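Local structure of tRNA threonylcarbamoyladenosine dehydratase (Escherichia coli, 4D79) at residues 163-168 with 205-210; 138-143 with 189-194. The protein catalyses the ATP-dependent dehydration of threonylcarbamoyladenosine at position 37 of tRNAs to its cyclic form, and can accept sulfur from the cysteine desulfurase CsdA in vitro. All blocks are in the same frame, centred on the assembly; numbering follows the deposited sequence. Where two conformers were deposited one is given.

Contact 1 (163-168 with 205-210); sequences QIQVTD and FSTEAL. With K (potassium ion), chain I.
Two potassium ligands, Ser206 O at 2.4 Å and Glu208 O, come from the end of strand 202-206 and the turn after it; Gln158 and Gln174 complete the protein share of the site. Nearby, Thr207 OG1 donates to Gln163 OE1 over 2.8 Å, in the amide plane and on a lone pair, the two side chains crossing at about a right angle. The amide's other end, NE2, bonds Asp160, so both ends fix its rotation. Ser206 OG, anti to its own N (chi1 171°), accepts from Glu208 N at 3.1 Å, an ST turn between the two residues whose carbonyls bind the ion, consistent with the chain's curve around it. Glu208's carboxylate turns to the backbone N of Ile159 and Asp160. Gln165 and Phe205 form an antiparallel hydrogen-bonded pair, 2.8 Å from Gln165 N to Phe205 O and 3.0 Å from Phe205 N to Gln165 O, both nearly along the C=O axes. This joins strand 164-168, outermost within this chain, to the mixed sheet of the ThiF-type fold. On one face of the sheet the Phe205 ring lies alongside Gln165, whose CG is 3.6 Å from Phe205 CE1. On the other, Ile164 packs against Thr247 and Phe248 of helix 242-266.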
# COMPACT_ATOMS: atom_id res chain seq x y z
N GLN B 163 -1.30 7.45 10.25
CA GLN B 163 -1.76 8.82 10.45
C GLN B 163 -2.33 9.46 9.18
O GLN B 163 -2.75 10.62 9.23
CB GLN B 163 -0.62 9.67 11.02
CG GLN B 163 -0.27 9.34 12.46
CD GLN B 163 0.68 10.32 13.08
OE1 GLN B 163 0.39 11.52 13.23
NE2 GLN B 163 1.85 9.82 13.45
N ILE B 164 -2.44 8.70 8.09
CA ILE B 164 -2.99 9.21 6.84
C ILE B 164 -4.51 9.29 6.95
O ILE B 164 -5.15 8.38 7.47
CB ILE B 164 -2.55 8.31 5.67
CG1 ILE B 164 -1.03 8.26 5.61
CG2 ILE B 164 -3.20 8.70 4.35
CD1 ILE B 164 -0.45 7.19 4.70
N GLN B 165 -5.08 10.37 6.46
CA GLN B 165 -6.52 10.57 6.52
C GLN B 165 -6.91 11.54 5.40
O GLN B 165 -6.07 12.03 4.65
CB GLN B 165 -6.95 11.06 7.91
CG GLN B 165 -6.08 12.11 8.48
CD GLN B 165 -6.34 12.34 9.95
OE1 GLN B 165 -7.36 12.90 10.33
NE2 GLN B 165 -5.43 11.86 10.80
N VAL B 166 -8.22 11.78 5.29
CA VAL B 166 -8.80 12.62 4.24
C VAL B 166 -9.52 13.78 4.90
O VAL B 166 -10.35 13.57 5.80
CB VAL B 166 -9.78 11.82 3.35
CG1 VAL B 166 -10.22 12.68 2.16
CG2 VAL B 166 -9.15 10.54 2.86
N THR B 167 -9.24 15.00 4.43
CA THR B 167 -9.94 16.17 4.93
C THR B 167 -10.00 17.22 3.81
O THR B 167 -9.45 17.05 2.71
CB THR B 167 -9.24 16.71 6.20
OG1 THR B 167 -10.11 17.59 6.92
CG2 THR B 167 -7.98 17.44 5.86
N ASP B 168 -10.68 18.31 4.10
CA ASP B 168 -10.73 19.40 3.13
C ASP B 168 -9.35 20.02 3.00
O ASP B 168 -8.64 20.19 4.00
CB ASP B 168 -11.72 20.46 3.56
CG ASP B 168 -11.92 21.52 2.50
OD1 ASP B 168 -12.77 21.30 1.60
OD2 ASP B 168 -11.22 22.56 2.53
N PHE B 205 -3.82 13.50 3.39
CA PHE B 205 -2.66 14.05 4.08
C PHE B 205 -2.40 13.19 5.31
O PHE B 205 -3.12 12.24 5.58
CB PHE B 205 -2.90 15.52 4.48
CG PHE B 205 -3.71 15.65 5.72
CD1 PHE B 205 -5.04 15.30 5.72
CD2 PHE B 205 -3.14 16.08 6.90
CE1 PHE B 205 -5.80 15.36 6.90
CE2 PHE B 205 -3.91 16.15 8.07
CZ PHE B 205 -5.22 15.79 8.07
N SER B 206 -1.34 13.53 6.05
CA SER B 206 -1.03 12.85 7.30
C SER B 206 -0.80 13.84 8.43
O SER B 206 -0.22 14.91 8.22
CB SER B 206 0.16 11.95 7.10
OG SER B 206 0.58 11.46 8.35
N THR B 207 -1.29 13.50 9.62
CA THR B 207 -1.06 14.34 10.80
C THR B 207 0.36 14.24 11.31
O THR B 207 0.71 14.99 12.21
CB THR B 207 -2.00 13.97 11.94
OG1 THR B 207 -1.96 12.56 12.18
CG2 THR B 207 -3.44 14.39 11.60
N GLU B 208 1.16 13.32 10.78
CA GLU B 208 2.53 13.15 11.23
C GLU B 208 3.38 14.38 10.90
O GLU B 208 3.29 14.94 9.81
CB GLU B 208 3.12 11.90 10.55
CG GLU B 208 4.56 11.59 10.91
CD GLU B 208 5.15 10.49 10.04
OE1 GLU B 208 4.41 9.84 9.27
OE2 GLU B 208 6.39 10.34 10.07
N ALA B 209 4.23 14.77 11.84
CA ALA B 209 5.15 15.88 11.61
C ALA B 209 6.20 15.46 10.59
O ALA B 209 6.67 14.33 10.59
CB ALA B 209 5.81 16.30 12.91
N LEU B 210 6.61 16.40 9.74
CA LEU B 210 7.56 16.08 8.68
C LEU B 210 8.93 15.73 9.24
O LEU B 210 9.41 16.35 10.20
CB LEU B 210 7.71 17.25 7.71
CG LEU B 210 7.06 17.15 6.34
CD1 LEU B 210 5.62 16.77 6.49
CD2 LEU B 210 7.23 18.48 5.65
K K I . 2.04 15.48 7.55
O HOH W 1 0.80 15.23 4.83

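Contact 2 (138-143 with 189-194)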
# COMPACT_ATOMS: atom_id res chain seq x y z
N LEU B 138 -5.09 21.61 -12.29
CA LEU B 138 -5.99 20.47 -12.31
C LEU B 138 -7.09 20.64 -11.27
O LEU B 138 -8.28 20.46 -11.57
CB LEU B 138 -5.22 19.16 -12.07
CG LEU B 138 -6.04 17.86 -12.04
CD1 LEU B 138 -6.65 17.64 -13.41
CD2 LEU B 138 -5.18 16.67 -11.64
N ILE B 139 -6.71 21.02 -10.05
CA ILE B 139 -7.69 21.13 -8.97
C ILE B 139 -8.72 22.20 -9.27
O ILE B 139 -9.92 21.99 -9.07
CB ILE B 139 -6.97 21.38 -7.63
CG1 ILE B 139 -6.25 20.09 -7.22
CG2 ILE B 139 -7.95 21.83 -6.52
CD1 ILE B 139 -5.31 20.33 -6.13
N ALA B 140 -8.26 23.38 -9.71
CA ALA B 140 -9.17 24.48 -10.01
C ALA B 140 -10.17 24.08 -11.09
O ALA B 140 -11.38 24.31 -10.95
CB ALA B 140 -8.37 25.72 -10.40
N TYR B 141 -9.70 23.39 -12.13
CA TYR B 141 -10.58 22.96 -13.21
C TYR B 141 -11.61 21.93 -12.72
O TYR B 141 -12.81 22.06 -13.01
CB TYR B 141 -9.77 22.40 -14.37
CG TYR B 141 -10.67 22.13 -15.56
CD1 TYR B 141 -10.97 23.14 -16.47
CD2 TYR B 141 -11.27 20.91 -15.71
CE1 TYR B 141 -11.84 22.92 -17.55
CE2 TYR B 141 -12.13 20.65 -16.77
CZ TYR B 141 -12.42 21.68 -17.67
OH TYR B 141 -13.25 21.41 -18.71
N CYS B 142 -11.16 20.88 -12.00
CA CYS B 142 -12.12 19.88 -11.57
C CYS B 142 -13.10 20.46 -10.56
O CYS B 142 -14.29 20.16 -10.62
CB CYS B 142 -11.41 18.66 -10.94
SG CYS B 142 -10.51 17.77 -12.21
N ARG B 143 -12.61 21.32 -9.66
CA ARG B 143 -13.49 21.96 -8.69
C ARG B 143 -14.58 22.80 -9.38
O ARG B 143 -15.76 22.64 -9.07
CB ARG B 143 -12.66 22.83 -7.75
CG ARG B 143 -13.44 23.51 -6.63
CD ARG B 143 -12.48 24.46 -5.91
NE ARG B 143 -13.07 25.23 -4.82
CZ ARG B 143 -13.57 26.46 -4.91
NH1 ARG B 143 -13.58 27.11 -6.07
NH2 ARG B 143 -14.06 27.03 -3.82
N PHE B 189 -5.97 31.40 -9.52
CA PHE B 189 -7.27 30.90 -9.95
C PHE B 189 -8.44 31.47 -9.15
O PHE B 189 -9.58 31.08 -9.41
CB PHE B 189 -7.30 29.36 -9.86
CG PHE B 189 -6.32 28.70 -10.78
CD1 PHE B 189 -6.66 28.47 -12.12
CD2 PHE B 189 -5.06 28.35 -10.34
CE1 PHE B 189 -5.76 27.89 -12.97
CE2 PHE B 189 -4.15 27.77 -11.20
CZ PHE B 189 -4.50 27.53 -12.51
N GLY B 190 -8.18 32.35 -8.19
CA GLY B 190 -9.24 32.93 -7.41
C GLY B 190 -9.95 31.96 -6.51
O GLY B 190 -11.06 32.26 -6.06
N VAL B 191 -9.36 30.80 -6.26
CA VAL B 191 -9.97 29.78 -5.41
C VAL B 191 -9.62 30.08 -3.96
O VAL B 191 -8.45 30.02 -3.57
CB VAL B 191 -9.51 28.37 -5.81
CG1 VAL B 191 -10.08 27.33 -4.88
CG2 VAL B 191 -9.91 28.06 -7.24
N VAL B 192 -10.65 30.38 -3.16
CA VAL B 192 -10.49 30.80 -1.78
C VAL B 192 -11.53 30.07 -0.94
O VAL B 192 -12.54 29.57 -1.44
CB VAL B 192 -10.66 32.32 -1.63
CG1 VAL B 192 -9.56 33.03 -2.39
CG2 VAL B 192 -12.03 32.74 -2.14
N LYS B 193 -11.25 29.97 0.36
CA LYS B 193 -12.14 29.18 1.20
C LYS B 193 -13.45 29.93 1.44
O LYS B 193 -13.51 31.16 1.37
CB LYS B 193 -11.47 28.79 2.51
CG LYS B 193 -10.95 29.90 3.38
CD LYS B 193 -9.86 29.32 4.29
CE LYS B 193 -9.31 30.34 5.27
NZ LYS B 193 -8.05 29.87 5.91
N ASN B 194 -14.50 29.16 1.66
CA ASN B 194 -15.86 29.68 1.72
C ASN B 194 -16.18 30.10 3.15
O ASN B 194 -15.30 30.23 4.00
CB ASN B 194 -16.84 28.64 1.18
CG ASN B 194 -16.93 27.40 2.05
OD1 ASN B 194 -16.46 27.38 3.19
ND2 ASN B 194 -17.53 26.35 1.52
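Leu138 and Ile139 supply the carbonyls that hold this turn of helix 132-144, Leu138 O accepting from Cys142 N at 2.9 Å and Ile139 O from Arg143 N at 2.8 Å. Ile139 itself packs on Leu181 and Leu185 of helix 176-189. Ala140 is the first residue to meet segment 189-194. Ala140 CB sits over one face of the Phe189 ring, 4.0 Å from the centroid and 29° off the ring normal, a CH-pi contact made nearer the CG end of the ring. Ala140 CB also lies 4.2 Å from Val191 CG2. One turn on, Arg143 runs out extended, CG anti to the backbone N (chi1 -177°), and meets Val191 tip to tip. Val191 CG1 stands over the centre of one guanidinium face, 3.6 Å from Arg143 CZ, while Arg143 NE donates to Leu199 O. An alanine here would remove the flat group above Val191 and the bond to Leu199, and would probably loosen the loop against the helix. Gly190, with positive phi (67°), breaks from the helical course of 176-189, and Val191 bonds back to Leu185 through the backbone. With no hydrogen bond between the two segments, the arrangement pairs an alanine methyl over a phenyl face with a valine methyl over a guanidinium face, packing one helix against the exit of a neighbouring helix within the Rossmann-like ThiF fold.

How the contacts relate
After the N-terminal helices and the strands up to 124-127, the chain enters helix 132-144, which carries the first half of contact 2, then strand 149-152 and strand 164-168, which opens contact 1. Helix 176-189 follows, and the loop leaving it closes contact 2 across 45 intervening residues. Strand 202-206 and the turn beyond it then close contact 1 across 36. The segments alternate, so the two closures cross rather than nest. Contact 2 ties helix to helix exit, while contact 1 pairs the strand outermost within this chain with its neighbour beside the potassium site. Their centres lie 21 Å apart and their nearest atoms about 6 Å apart, without touching.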